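Local coordinates for protein exotoxin 3 (Staphylococcus aureus, PDB 2Z8L) that binds the sialylated glycan sialyl Lewis X as a staphylococcal superantigen-like toxin built from an OB-fold domain and a beta-grasp domain, at residues Asn102-Pro113 with Lys130-Glu138. Sequence-based numbering, arbitrary orientation.
Sequences NQGAYYDYLNAP and KRHYIYKEE. Unlike the reference sequence in segment 102-113: Asn111 (reference Ser). Unlike the reference sequence in segment 130-138: His132 (reference Tyr). With PO4 (phosphate ion), chain C.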
loop_
_atom_site.group_PDB
_atom_site.type_symbol
_atom_site.label_atom_id
_atom_site.label_comp_id
_atom_site.label_asym_id
_atom_site.label_seq_id
_atom_site.Cartn_x
_atom_site.Cartn_y
_atom_site.Cartn_z
ATOM N N ASN A 102 3.086 -8.152 13.291
ATOM C CA ASN A 102 4.405 -8.072 13.907
ATOM C C ASN A 102 4.656 -9.208 14.905
ATOM O O ASN A 102 3.792 -9.548 15.691
ATOM C CB ASN A 102 4.544 -6.747 14.655
ATOM C CG ASN A 102 4.733 -5.558 13.737
ATOM O OD1 ASN A 102 5.071 -5.701 12.568
ATOM N ND2 ASN A 102 4.615 -4.372 14.315
ATOM N N GLN A 103 5.846 -9.766 14.868
ATOM C CA GLN A 103 6.276 -10.729 15.869
ATOM C C GLN A 103 6.812 -9.983 17.089
ATOM O O GLN A 103 6.709 -10.517 18.185
ATOM C CB GLN A 103 7.332 -11.659 15.273
ATOM C CG GLN A 103 7.785 -12.758 16.197
ATOM C CD GLN A 103 8.489 -13.949 15.539
ATOM O OE1 GLN A 103 8.290 -14.237 14.341
ATOM N NE2 GLN A 103 9.313 -14.682 16.345
ATOM N N GLY A 104 7.427 -8.813 16.895
ATOM C CA GLY A 104 7.818 -7.964 17.957
ATOM C C GLY A 104 6.691 -7.115 18.488
ATOM O O GLY A 104 5.596 -7.035 17.911
ATOM N N ALA A 105 6.976 -6.472 19.613
ATOM C CA ALA A 105 6.035 -5.588 20.293
ATOM C C ALA A 105 6.821 -4.276 20.416
ATOM O O ALA A 105 7.873 -4.235 21.043
ATOM C CB ALA A 105 5.631 -6.102 21.610
ATOM N N TYR A 106 6.286 -3.188 19.866
ATOM C CA TYR A 106 7.044 -1.951 19.704
ATOM C C TYR A 106 6.325 -0.803 20.400
ATOM O O TYR A 106 5.107 -0.798 20.505
ATOM C CB TYR A 106 7.242 -1.582 18.235
ATOM C CG TYR A 106 7.916 -2.667 17.476
ATOM C CD1 TYR A 106 9.309 -2.789 17.512
ATOM C CD2 TYR A 106 7.179 -3.644 16.818
ATOM C CE1 TYR A 106 9.974 -3.826 16.868
ATOM C CE2 TYR A 106 7.856 -4.701 16.153
ATOM C CZ TYR A 106 9.248 -4.778 16.203
ATOM O OH TYR A 106 9.930 -5.813 15.584
ATOM N N TYR A 107 7.094 0.119 20.903
ATOM C CA TYR A 107 6.515 1.275 21.592
ATOM C C TYR A 107 6.606 2.503 20.758
ATOM O O TYR A 107 6.079 3.527 21.154
ATOM C CB TYR A 107 7.145 1.468 22.940
ATOM C CG TYR A 107 8.643 1.468 22.969
ATOM C CD1 TYR A 107 9.313 0.368 23.470
ATOM C CD2 TYR A 107 9.373 2.565 22.564
ATOM C CE1 TYR A 107 10.665 0.359 23.538
ATOM C CE2 TYR A 107 10.743 2.563 22.647
ATOM C CZ TYR A 107 11.366 1.432 23.100
ATOM O OH TYR A 107 12.731 1.383 23.196
ATOM N N ASP A 108 7.282 2.415 19.617
ATOM C CA ASP A 108 7.267 3.502 18.669
ATOM C C ASP A 108 7.558 2.900 17.287
ATOM O O ASP A 108 7.607 1.683 17.096
ATOM C CB ASP A 108 8.299 4.576 19.036
ATOM C CG ASP A 108 7.849 6.018 18.671
ATOM O OD1 ASP A 108 6.893 6.170 17.859
ATOM O OD2 ASP A 108 8.411 7.006 19.260
ATOM N N TYR A 109 7.717 3.752 16.310
ATOM C CA TYR A 109 8.048 3.285 14.962
ATOM C C TYR A 109 9.385 2.544 14.913
ATOM O O TYR A 109 10.323 2.851 15.666
ATOM C CB TYR A 109 8.043 4.426 13.953
ATOM C CG TYR A 109 8.757 5.632 14.386
ATOM C CD1 TYR A 109 10.112 5.753 14.269
ATOM C CD2 TYR A 109 8.054 6.661 14.946
ATOM C CE1 TYR A 109 10.768 6.960 14.689
ATOM C CE2 TYR A 109 8.681 7.875 15.340
ATOM C CZ TYR A 109 10.043 7.985 15.242
ATOM O OH TYR A 109 10.635 9.178 15.668
ATOM N N LEU A 110 9.491 1.567 14.031
ATOM C CA LEU A 110 10.709 0.780 13.970
ATOM C C LEU A 110 11.688 1.208 12.922
ATOM O O LEU A 110 12.823 0.704 12.896
ATOM C CB LEU A 110 10.401 -0.717 13.896
ATOM C CG LEU A 110 9.428 -1.237 12.900
ATOM C CD1 LEU A 110 9.854 -0.972 11.401
ATOM C CD2 LEU A 110 9.130 -2.747 13.091
ATOM N N ASN A 111 11.298 2.167 12.080
ATOM C CA ASN A 111 12.213 2.729 11.088
ATOM C C ASN A 111 11.633 4.077 10.663
ATOM O O ASN A 111 10.428 4.245 10.646
ATOM C CB ASN A 111 12.301 1.735 9.901
ATOM C CG ASN A 111 13.393 2.025 8.898
ATOM O OD1 ASN A 111 14.312 2.804 9.137
ATOM N ND2 ASN A 111 13.314 1.308 7.747
ATOM N N ALA A 112 12.505 5.021 10.315
ATOM C CA ALA A 112 12.091 6.389 9.934
ATOM C C ALA A 112 12.920 6.823 8.722
ATOM O O ALA A 112 13.680 7.805 8.787
ATOM C CB ALA A 112 12.270 7.349 11.066
ATOM N N PRO A 113 12.748 6.114 7.617
ATOM C CA PRO A 113 13.517 6.490 6.409
ATOM C C PRO A 113 13.204 7.923 5.978
ATOM O O PRO A 113 12.079 8.369 6.091
ATOM C CB PRO A 113 13.036 5.491 5.348
ATOM C CG PRO A 113 11.678 4.987 5.873
ATOM C CD PRO A 113 11.819 4.998 7.370
ATOM N N LYS A 130 11.579 14.891 4.283
ATOM C CA LYS A 130 10.616 14.541 5.296
ATOM C C LYS A 130 11.030 13.143 5.776
ATOM O O LYS A 130 12.046 12.629 5.348
ATOM C CB LYS A 130 9.211 14.540 4.750
ATOM C CG LYS A 130 8.733 15.885 4.202
ATOM C CD LYS A 130 8.437 16.852 5.346
ATOM C CE LYS A 130 8.100 18.238 4.855
ATOM N NZ LYS A 130 8.279 19.272 5.945
ATOM N N ARG A 131 10.322 12.649 6.777
ATOM C CA ARG A 131 10.467 11.236 7.249
ATOM C C ARG A 131 9.177 10.537 7.007
ATOM O O ARG A 131 8.114 11.150 7.082
ATOM C CB ARG A 131 10.752 11.201 8.750
ATOM C CG ARG A 131 11.984 11.833 9.147
ATOM C CD ARG A 131 13.141 10.989 8.810
ATOM N NE ARG A 131 14.373 11.534 9.365
ATOM C CZ ARG A 131 15.520 10.866 9.475
ATOM N NH1 ARG A 131 15.629 9.593 9.097
ATOM N NH2 ARG A 131 16.575 11.472 9.995
ATOM N N HIS A 132 9.239 9.228 6.775
ATOM C CA HIS A 132 8.036 8.450 6.752
ATOM C C HIS A 132 8.262 7.359 7.788
ATOM O O HIS A 132 9.141 6.523 7.644
ATOM C CB HIS A 132 7.813 7.809 5.402
ATOM C CG HIS A 132 6.576 6.985 5.322
ATOM N ND1 HIS A 132 5.322 7.545 5.279
ATOM C CD2 HIS A 132 6.399 5.643 5.293
ATOM C CE1 HIS A 132 4.421 6.578 5.209
ATOM N NE2 HIS A 132 5.047 5.416 5.208
ATOM N N TYR A 133 7.416 7.360 8.781
ATOM C CA TYR A 133 7.539 6.413 9.878
ATOM C C TYR A 133 6.893 5.075 9.536
ATOM O O TYR A 133 5.714 4.996 9.150
ATOM C CB TYR A 133 6.933 7.023 11.111
ATOM C CG TYR A 133 7.572 8.328 11.463
ATOM C CD1 TYR A 133 8.886 8.378 11.895
ATOM C CD2 TYR A 133 6.888 9.532 11.315
ATOM C CE1 TYR A 133 9.520 9.561 12.215
ATOM C CE2 TYR A 133 7.519 10.742 11.644
ATOM C CZ TYR A 133 8.843 10.745 12.090
ATOM O OH TYR A 133 9.479 11.934 12.440
ATOM N N ILE A 134 7.649 3.987 9.806
ATOM C CA ILE A 134 7.265 2.637 9.504
ATOM C C ILE A 134 7.044 1.915 10.825
ATOM O O ILE A 134 7.923 1.932 11.674
ATOM C CB ILE A 134 8.416 1.899 8.736
ATOM C CG1 ILE A 134 8.829 2.609 7.427
ATOM C CG2 ILE A 134 8.114 0.449 8.459
ATOM C CD1 ILE A 134 7.767 2.658 6.444
ATOM N N TYR A 135 5.858 1.323 10.985
ATOM C CA TYR A 135 5.496 0.604 12.210
ATOM C C TYR A 135 5.442 -0.896 12.051
ATOM O O TYR A 135 5.246 -1.591 13.062
ATOM C CB TYR A 135 4.139 1.122 12.745
ATOM C CG TYR A 135 4.179 2.591 13.102
ATOM C CD1 TYR A 135 4.398 3.004 14.398
ATOM C CD2 TYR A 135 3.976 3.561 12.138
ATOM C CE1 TYR A 135 4.439 4.350 14.729
ATOM C CE2 TYR A 135 4.007 4.893 12.479
ATOM C CZ TYR A 135 4.249 5.268 13.761
ATOM O OH TYR A 135 4.285 6.602 14.164
ATOM N N LYS A 136 5.645 -1.397 10.845
ATOM C CA LYS A 136 5.463 -2.797 10.564
ATOM C C LYS A 136 6.718 -3.483 10.076
ATOM O O LYS A 136 7.400 -2.967 9.226
ATOM C CB LYS A 136 4.278 -2.999 9.566
ATOM C CG LYS A 136 2.943 -2.799 10.290
ATOM C CD LYS A 136 1.714 -2.869 9.380
ATOM C CE LYS A 136 1.717 -4.095 8.407
ATOM N NZ LYS A 136 1.851 -5.512 8.981
ATOM N N GLU A 137 6.919 -4.713 10.543
ATOM C CA GLU A 137 7.997 -5.551 10.079
ATOM C C GLU A 137 7.814 -5.945 8.647
ATOM O O GLU A 137 8.795 -6.042 7.930
ATOM C CB GLU A 137 8.094 -6.830 10.921
ATOM C CG GLU A 137 8.467 -6.566 12.337
ATOM C CD GLU A 137 8.119 -7.730 13.280
ATOM O OE1 GLU A 137 7.657 -8.800 12.795
ATOM O OE2 GLU A 137 8.257 -7.515 14.480
ATOM N N GLU A 138 6.586 -6.250 8.268
ATOM C CA GLU A 138 6.234 -6.654 6.877
ATOM C C GLU A 138 5.251 -5.608 6.385
ATOM O O GLU A 138 4.217 -5.412 6.982
ATOM C CB GLU A 138 5.567 -8.031 6.902
ATOM C CG GLU A 138 5.748 -8.776 5.646
ATOM C CD GLU A 138 5.292 -10.211 5.794
ATOM O OE1 GLU A 138 6.079 -11.019 6.410
ATOM O OE2 GLU A 138 4.125 -10.508 5.367
HETATM P P PO4 C . 0.392 -5.548 14.411
HETATM O O1 PO4 C . -1.020 -6.116 14.184
HETATM O O2 PO4 C . 0.903 -6.086 15.742
HETATM O O3 PO4 C . 0.344 -4.035 14.492
HETATM O O4 PO4 C . 1.350 -5.964 13.319
HETATM O O HOH W 1 4.226 -6.789 10.203
HETATM O O HOH W 2 6.220 -0.067 15.370
HETATM O O HOH W 3 5.536 8.082 16.789
#
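Across antiparallel backbones Ile134 is paired with two successive residues, Leu110 and Asn111, the mark of a classic beta bulge: Ile134 O takes the N-H of Leu110 N at 2.9 Å and, weakly, that of Asn111, while Ile134 N returns a bond to Asn111 O. Farther along, His132 N donates to Pro113 O at 3.0 Å. This pairing extends that of strands 114-121 and 124-131 in the beta-grasp domain, and segment 102-113 is the connection arriving from strand 92-100 of the OB-fold half. At the other end Glu137 shows how one carboxylate can organise a loop. Gly104 N uses the syn lone pair of OE2; Gln103 N meets OE1 on the syn side, somewhat out of the carboxylate plane. Tyr106 OH reaches Glu137 OE2 at 2.6 Å from the anti side, also out of plane, its ring 85° to the carboxylate. Asn102 answers with its amide: OD1 accepts a nearly straight bond from Glu137 N, and Asn102 ND2 reaches Tyr135 O in plane at 3.1 Å. Between these ends, chi1 of 47° turns the Tyr109 ring onto Tyr133, whose CD1 lies over its centre, the planes 31° apart. Tyr109 CB makes a CH-pi contact over a face of Tyr135. Leu110 CD1 meets Ile134 CG2 at 3.7 Å.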